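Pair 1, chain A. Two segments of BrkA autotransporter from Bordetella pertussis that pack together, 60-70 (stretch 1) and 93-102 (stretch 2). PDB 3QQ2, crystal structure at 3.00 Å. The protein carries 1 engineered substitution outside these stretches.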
# COMPACT_ATOMS: atom_id res chain seq x y z
N SER A 60 -16.88 47.57 -23.88
CA SER A 60 -18.17 48.26 -23.86
C SER A 60 -19.31 47.36 -23.35
O SER A 60 -19.41 46.20 -23.76
CB SER A 60 -18.51 48.82 -25.25
OG SER A 60 -18.73 47.78 -26.20
N GLY A 61 -20.14 47.89 -22.46
CA GLY A 61 -21.22 47.11 -21.86
C GLY A 61 -20.77 46.35 -20.63
O GLY A 61 -21.57 46.07 -19.75
N GLY A 62 -19.48 46.02 -20.58
CA GLY A 62 -18.92 45.32 -19.43
C GLY A 62 -17.57 45.85 -18.97
O GLY A 62 -17.23 47.00 -19.20
N ARG A 63 -16.82 44.98 -18.31
CA ARG A 63 -15.51 45.28 -17.76
C ARG A 63 -14.78 43.92 -17.57
O ARG A 63 -15.23 43.06 -16.80
CB ARG A 63 -15.68 46.08 -16.46
CG ARG A 63 -14.52 46.05 -15.48
CD ARG A 63 -14.32 47.41 -14.81
NE ARG A 63 -13.86 48.40 -15.80
CZ ARG A 63 -12.61 48.51 -16.23
NH1 ARG A 63 -11.65 47.72 -15.77
NH2 ARG A 63 -12.32 49.43 -17.14
N TRP A 64 -13.70 43.71 -18.32
CA TRP A 64 -12.99 42.43 -18.37
C TRP A 64 -11.70 42.39 -17.54
O TRP A 64 -10.96 43.35 -17.47
CB TRP A 64 -12.64 42.07 -19.82
CG TRP A 64 -13.73 41.39 -20.63
CD1 TRP A 64 -14.54 41.96 -21.56
CD2 TRP A 64 -14.07 39.99 -20.60
NE1 TRP A 64 -15.38 41.02 -22.10
CE2 TRP A 64 -15.12 39.80 -21.54
CE3 TRP A 64 -13.62 38.89 -19.86
CZ2 TRP A 64 -15.72 38.55 -21.75
CZ3 TRP A 64 -14.21 37.64 -20.08
CH2 TRP A 64 -15.25 37.48 -21.02
N TYR A 65 -11.44 41.23 -16.96
CA TYR A 65 -10.33 41.03 -16.06
C TYR A 65 -9.65 39.72 -16.42
O TYR A 65 -10.32 38.68 -16.54
CB TYR A 65 -10.85 40.98 -14.62
CG TYR A 65 -11.26 42.32 -14.10
CD1 TYR A 65 -12.57 42.77 -14.20
CD2 TYR A 65 -10.33 43.15 -13.51
CE1 TYR A 65 -12.94 44.03 -13.73
CE2 TYR A 65 -10.67 44.41 -13.05
CZ TYR A 65 -11.97 44.84 -13.16
OH TYR A 65 -12.27 46.10 -12.68
N ALA A 66 -8.34 39.75 -16.62
CA ALA A 66 -7.59 38.52 -16.91
C ALA A 66 -6.40 38.53 -16.00
O ALA A 66 -6.01 39.60 -15.56
CB ALA A 66 -7.16 38.49 -18.36
N GLY A 67 -5.85 37.36 -15.68
CA GLY A 67 -4.66 37.31 -14.83
C GLY A 67 -4.30 35.94 -14.28
O GLY A 67 -4.81 34.92 -14.75
N GLY A 68 -3.44 35.90 -13.27
CA GLY A 68 -2.92 34.65 -12.78
C GLY A 68 -2.67 34.62 -11.29
O GLY A 68 -2.84 35.63 -10.61
N LEU A 69 -2.26 33.45 -10.79
CA LEU A 69 -2.14 33.22 -9.35
C LEU A 69 -1.20 32.08 -8.96
O LEU A 69 -0.84 31.24 -9.76
CB LEU A 69 -3.51 32.98 -8.74
CG LEU A 69 -4.47 31.96 -9.33
CD1 LEU A 69 -4.19 30.60 -8.75
CD2 LEU A 69 -5.86 32.40 -8.96
N LEU A 70 -0.83 32.08 -7.68
CA LEU A 70 0.12 31.18 -7.07
C LEU A 70 -0.51 30.80 -5.77
O LEU A 70 -1.01 31.68 -5.05
CB LEU A 70 1.37 31.96 -6.69
CG LEU A 70 2.63 32.03 -7.55
CD1 LEU A 70 3.58 30.87 -7.20
CD2 LEU A 70 2.29 32.05 -9.03
N GLY A 93 -2.11 29.23 -11.30
CA GLY A 93 -3.37 29.32 -12.01
C GLY A 93 -3.57 30.54 -12.87
O GLY A 93 -2.92 31.55 -12.68
N GLY A 94 -4.50 30.45 -13.80
CA GLY A 94 -4.86 31.57 -14.64
C GLY A 94 -6.36 31.76 -14.72
O GLY A 94 -7.12 30.79 -14.71
N TYR A 95 -6.79 33.00 -14.79
CA TYR A 95 -8.21 33.26 -14.80
C TYR A 95 -8.61 34.53 -15.55
O TYR A 95 -7.83 35.48 -15.69
CB TYR A 95 -8.70 33.35 -13.39
CG TYR A 95 -8.15 34.52 -12.67
CD1 TYR A 95 -7.18 34.35 -11.69
CD2 TYR A 95 -8.57 35.81 -12.98
CE1 TYR A 95 -6.65 35.48 -11.01
CE2 TYR A 95 -8.05 36.92 -12.32
CZ TYR A 95 -7.10 36.75 -11.35
OH TYR A 95 -6.62 37.86 -10.71
N ALA A 96 -9.86 34.50 -16.01
CA ALA A 96 -10.56 35.65 -16.56
C ALA A 96 -11.84 35.89 -15.77
O ALA A 96 -12.43 34.98 -15.20
CB ALA A 96 -10.88 35.44 -18.04
N ALA A 97 -12.26 37.13 -15.74
CA ALA A 97 -13.46 37.50 -15.06
C ALA A 97 -14.11 38.53 -15.94
O ALA A 97 -13.43 39.37 -16.52
CB ALA A 97 -13.13 38.09 -13.70
N TYR A 98 -15.42 38.43 -16.09
CA TYR A 98 -16.21 39.49 -16.67
C TYR A 98 -17.15 40.05 -15.62
O TYR A 98 -17.52 39.37 -14.67
CB TYR A 98 -17.00 38.97 -17.87
CG TYR A 98 -17.99 39.97 -18.43
CD1 TYR A 98 -17.55 41.08 -19.18
CD2 TYR A 98 -19.37 39.80 -18.25
CE1 TYR A 98 -18.47 41.99 -19.71
CE2 TYR A 98 -20.29 40.69 -18.78
CZ TYR A 98 -19.84 41.80 -19.51
OH TYR A 98 -20.76 42.69 -20.03
N VAL A 99 -17.48 41.32 -15.78
CA VAL A 99 -18.40 42.00 -14.88
C VAL A 99 -19.16 42.91 -15.78
O VAL A 99 -18.55 43.75 -16.45
CB VAL A 99 -17.65 42.87 -13.88
CG1 VAL A 99 -18.60 43.80 -13.20
CG2 VAL A 99 -16.92 42.01 -12.87
N GLY A 100 -20.47 42.73 -15.82
CA GLY A 100 -21.32 43.49 -16.72
C GLY A 100 -21.85 44.75 -16.07
O GLY A 100 -21.95 44.84 -14.83
N ASP A 101 -22.16 45.74 -16.92
CA ASP A 101 -22.86 46.94 -16.48
C ASP A 101 -24.22 46.53 -15.93
O ASP A 101 -24.66 47.03 -14.89
CB ASP A 101 -23.05 47.93 -17.65
CG ASP A 101 -21.73 48.55 -18.12
OD1 ASP A 101 -21.75 49.33 -19.11
OD2 ASP A 101 -20.67 48.26 -17.52
N GLY A 102 -24.86 45.58 -16.61
CA GLY A 102 -26.19 45.11 -16.27
C GLY A 102 -26.24 44.26 -15.02
O GLY A 102 -27.32 44.04 -14.47

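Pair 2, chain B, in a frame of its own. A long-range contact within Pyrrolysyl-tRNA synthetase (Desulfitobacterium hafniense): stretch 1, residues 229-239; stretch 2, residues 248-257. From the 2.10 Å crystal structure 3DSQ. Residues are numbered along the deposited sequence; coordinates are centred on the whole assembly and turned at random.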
# COMPACT_ATOMS: atom_id res chain seq x y z
N GLU B 229 -22.71 -5.70 -3.80
CA GLU B 229 -21.62 -6.29 -4.58
C GLU B 229 -20.35 -6.33 -3.75
O GLU B 229 -19.92 -5.31 -3.21
CB GLU B 229 -21.35 -5.50 -5.85
CG GLU B 229 -20.20 -6.09 -6.67
CD GLU B 229 -19.86 -5.27 -7.90
OE1 GLU B 229 -19.56 -4.06 -7.75
OE2 GLU B 229 -19.90 -5.83 -9.02
N LEU B 230 -19.75 -7.51 -3.67
CA LEU B 230 -18.52 -7.69 -2.91
C LEU B 230 -17.32 -7.90 -3.83
O LEU B 230 -16.17 -7.71 -3.41
CB LEU B 230 -18.66 -8.88 -1.96
CG LEU B 230 -19.34 -8.59 -0.61
CD1 LEU B 230 -20.60 -7.76 -0.81
CD2 LEU B 230 -19.66 -9.91 0.07
N ALA B 231 -17.58 -8.28 -5.07
CA ALA B 231 -16.50 -8.54 -6.02
C ALA B 231 -16.99 -8.84 -7.42
O ALA B 231 -18.12 -9.29 -7.62
CB ALA B 231 -15.64 -9.69 -5.51
N SER B 232 -16.12 -8.60 -8.39
CA SER B 232 -16.43 -8.86 -9.79
C SER B 232 -15.32 -9.68 -10.44
O SER B 232 -14.15 -9.33 -10.37
CB SER B 232 -16.60 -7.54 -10.54
OG SER B 232 -17.69 -6.82 -10.01
N GLY B 233 -15.71 -10.80 -11.05
CA GLY B 233 -14.74 -11.66 -11.71
C GLY B 233 -14.94 -11.67 -13.21
O GLY B 233 -16.06 -11.49 -13.68
N ALA B 234 -13.86 -11.86 -13.96
CA ALA B 234 -13.94 -11.89 -15.42
C ALA B 234 -13.40 -13.22 -15.90
O ALA B 234 -12.90 -14.02 -15.11
CB ALA B 234 -13.15 -10.72 -16.02
N MET B 235 -13.46 -13.45 -17.21
CA MET B 235 -13.05 -14.73 -17.78
C MET B 235 -12.40 -14.61 -19.16
O MET B 235 -12.80 -13.79 -19.98
CB MET B 235 -14.30 -15.59 -17.86
CG MET B 235 -14.12 -17.05 -18.17
SD MET B 235 -15.77 -17.82 -18.20
CE MET B 235 -16.10 -17.97 -16.44
N GLY B 236 -11.40 -15.45 -19.41
CA GLY B 236 -10.73 -15.46 -20.71
C GLY B 236 -10.93 -16.81 -21.38
O GLY B 236 -11.20 -17.81 -20.70
N PRO B 237 -10.80 -16.90 -22.72
CA PRO B 237 -10.47 -15.83 -23.67
C PRO B 237 -11.43 -14.65 -23.59
O PRO B 237 -12.65 -14.82 -23.58
CB PRO B 237 -10.54 -16.54 -25.02
CG PRO B 237 -10.14 -17.95 -24.67
CD PRO B 237 -10.94 -18.19 -23.42
N HIS B 238 -10.84 -13.46 -23.54
CA HIS B 238 -11.58 -12.21 -23.44
C HIS B 238 -11.25 -11.35 -24.67
O HIS B 238 -10.28 -11.60 -25.36
CB HIS B 238 -11.17 -11.49 -22.15
CG HIS B 238 -11.93 -10.23 -21.87
ND1 HIS B 238 -11.81 -9.10 -22.65
CD2 HIS B 238 -12.81 -9.92 -20.89
CE1 HIS B 238 -12.59 -8.15 -22.17
NE2 HIS B 238 -13.20 -8.62 -21.10
N PHE B 239 -12.07 -10.34 -24.91
CA PHE B 239 -11.89 -9.42 -26.04
C PHE B 239 -10.56 -8.68 -26.00
O PHE B 239 -9.96 -8.43 -27.04
CB PHE B 239 -13.05 -8.42 -26.06
CG PHE B 239 -12.86 -7.28 -27.02
CD1 PHE B 239 -12.49 -7.51 -28.35
CD2 PHE B 239 -13.08 -5.96 -26.61
CE1 PHE B 239 -12.36 -6.45 -29.25
CE2 PHE B 239 -12.95 -4.90 -27.50
CZ PHE B 239 -12.59 -5.14 -28.83
N ASP B 248 -4.41 -17.94 -23.56
CA ASP B 248 -4.74 -19.08 -22.71
C ASP B 248 -5.98 -18.69 -21.93
O ASP B 248 -6.22 -17.50 -21.69
CB ASP B 248 -3.60 -19.39 -21.73
CG ASP B 248 -2.34 -19.86 -22.43
OD1 ASP B 248 -2.42 -20.79 -23.25
OD2 ASP B 248 -1.26 -19.30 -22.15
N PRO B 249 -6.81 -19.67 -21.56
CA PRO B 249 -8.02 -19.36 -20.80
C PRO B 249 -7.55 -18.84 -19.44
O PRO B 249 -6.43 -19.14 -19.03
CB PRO B 249 -8.71 -20.71 -20.68
CG PRO B 249 -8.28 -21.42 -21.92
CD PRO B 249 -6.81 -21.08 -21.99
N TRP B 250 -8.38 -18.07 -18.76
CA TRP B 250 -8.01 -17.55 -17.45
C TRP B 250 -9.21 -17.06 -16.67
O TRP B 250 -10.29 -16.89 -17.22
CB TRP B 250 -7.01 -16.39 -17.57
CG TRP B 250 -7.52 -15.22 -18.39
CD1 TRP B 250 -7.26 -14.96 -19.71
CD2 TRP B 250 -8.39 -14.17 -17.94
NE1 TRP B 250 -7.91 -13.81 -20.11
CE2 TRP B 250 -8.61 -13.31 -19.04
CE3 TRP B 250 -9.00 -13.86 -16.72
CZ2 TRP B 250 -9.41 -12.16 -18.96
CZ3 TRP B 250 -9.80 -12.72 -16.63
CH2 TRP B 250 -10.00 -11.89 -17.75
N VAL B 251 -9.01 -16.84 -15.38
CA VAL B 251 -10.06 -16.31 -14.52
C VAL B 251 -9.42 -15.31 -13.60
O VAL B 251 -8.26 -15.44 -13.22
CB VAL B 251 -10.75 -17.41 -13.68
CG1 VAL B 251 -11.50 -18.37 -14.60
CG2 VAL B 251 -9.72 -18.15 -12.83
N GLY B 252 -10.18 -14.28 -13.25
CA GLY B 252 -9.68 -13.26 -12.36
C GLY B 252 -10.84 -12.70 -11.56
O GLY B 252 -11.93 -12.52 -12.09
N LEU B 253 -10.59 -12.44 -10.29
CA LEU B 253 -11.62 -11.91 -9.41
C LEU B 253 -11.03 -10.72 -8.68
O LEU B 253 -9.91 -10.80 -8.17
CB LEU B 253 -12.05 -13.00 -8.42
CG LEU B 253 -13.32 -12.81 -7.58
CD1 LEU B 253 -14.53 -12.66 -8.47
CD2 LEU B 253 -13.49 -14.03 -6.66
N GLY B 254 -11.78 -9.62 -8.64
CA GLY B 254 -11.30 -8.44 -7.95
C GLY B 254 -12.22 -7.96 -6.83
O GLY B 254 -13.43 -7.92 -7.00
N PHE B 255 -11.62 -7.60 -5.70
CA PHE B 255 -12.38 -7.12 -4.54
C PHE B 255 -11.95 -5.73 -4.07
O PHE B 255 -10.79 -5.35 -4.19
CB PHE B 255 -12.19 -8.05 -3.32
CG PHE B 255 -12.55 -9.49 -3.57
CD1 PHE B 255 -11.82 -10.28 -4.45
CD2 PHE B 255 -13.58 -10.10 -2.83
CE1 PHE B 255 -12.10 -11.65 -4.60
CE2 PHE B 255 -13.86 -11.46 -2.97
CZ PHE B 255 -13.11 -12.23 -3.85
N GLY B 256 -12.91 -4.98 -3.53
CA GLY B 256 -12.61 -3.68 -2.95
C GLY B 256 -12.56 -4.00 -1.46
O GLY B 256 -13.59 -4.33 -0.90
N LEU B 257 -11.40 -3.92 -0.83
CA LEU B 257 -11.30 -4.27 0.59
C LEU B 257 -12.02 -3.35 1.57
O LEU B 257 -12.60 -3.84 2.55
CB LEU B 257 -9.82 -4.42 1.00
CG LEU B 257 -9.04 -5.48 0.22
CD1 LEU B 257 -7.71 -5.74 0.91
CD2 LEU B 257 -9.84 -6.78 0.12

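What backbone arrangement do the two pairs share? Each is a pair of neighbouring antiparallel strands, and the N, CA and C atoms of 14 central residues superpose with an RMSD of 0.5 Å. The hydrogen-bonded positions coincide. Tyr65(A) and Ala97(A) exchange two bonds, Tyr65(A) N to Ala97(A) O at 2.8 Å and Ala97(A) N to Tyr65(A) O at 2.6 Å. At the matching site in pair 2, Ala234(B) N reaches Gly252(B) O at 2.8 Å, while the return bond from Gly252(B) N to Ala234(B) O is weak at 3.3 Å. One step along the ladder the order reverses: both bonds between Arg63(A) and Val99(A) are weak, whereas Ser232(B) and Gly254(B) join firmly, with Gly254(B) N to Ser232(B) O at 2.9 Å.

How is an aromatic ring laid over the neighbouring strand in both pairs? Tyr95(A) matches Trp250(B), their CA atoms 0.1 Å apart, and both take the p rotamer, with chi1 of 66° and 59°, which brings the end of the ring nearer the opposite strand. Opposite each ring is a glycine, Gly67(A) in one pair and Gly236(B) in the other. In pair 2 the CA of Gly236(B) sits 3.5 Å from the centroid of the five-membered ring of Trp250(B), a CH-pi contact over the face; a CB on this glycine would fall 1.9 Å from Trp250(B) NE1, a clash. In pair 1 Gly67(A) O and Gly68(A) N lie over one face of the Tyr95(A) ring, and Leu69(A) CD2 meets its edge, 3.6 Å from Tyr95(A) CD1.

What else fills the face carrying these rings? Tyr65(A) and Ala97(A) pack CB to CB at 3.8 Å. Their counterparts are Ala234(B) and Gly252(B), and with no side chain on the glycine, Ala234(B) finds an apolar partner in the tryptophan instead, its CB 3.8 Å from Trp250(B) CH2.

How is the other face packed when large and small residues trade places? In pair 1 Trp64(A) lies opposite Tyr98(A): Tyr98(A) CB sits 3.8 Å from the centroid of the six-membered ring of Trp64(A), over its face, and Trp64(A) CE2 comes within 3.6 Å of Tyr98(A) CD1. Pair 2 has Gly233(B) and Leu253(B) here, and the leucine reaches across the bare backbone, its CD1 3.4 Å from Gly233(B) N; a CB on the glycine would clash with that same methyl. At the next site, Gly62(A) and Gly100(A) match Ala231(B) and Phe255(B). The phenylalanine supplies its own ring, with Ala231(B) CB 3.5 Å from the ring centroid, whereas in pair 1 the space beside Gly62(A) is taken by Tyr98(A), whose OH lies 3.3 Å from Gly62(A) CA. Farther along, Ala66(A) and Ala96(A) are replaced by the larger Met235(B) and Val251(B).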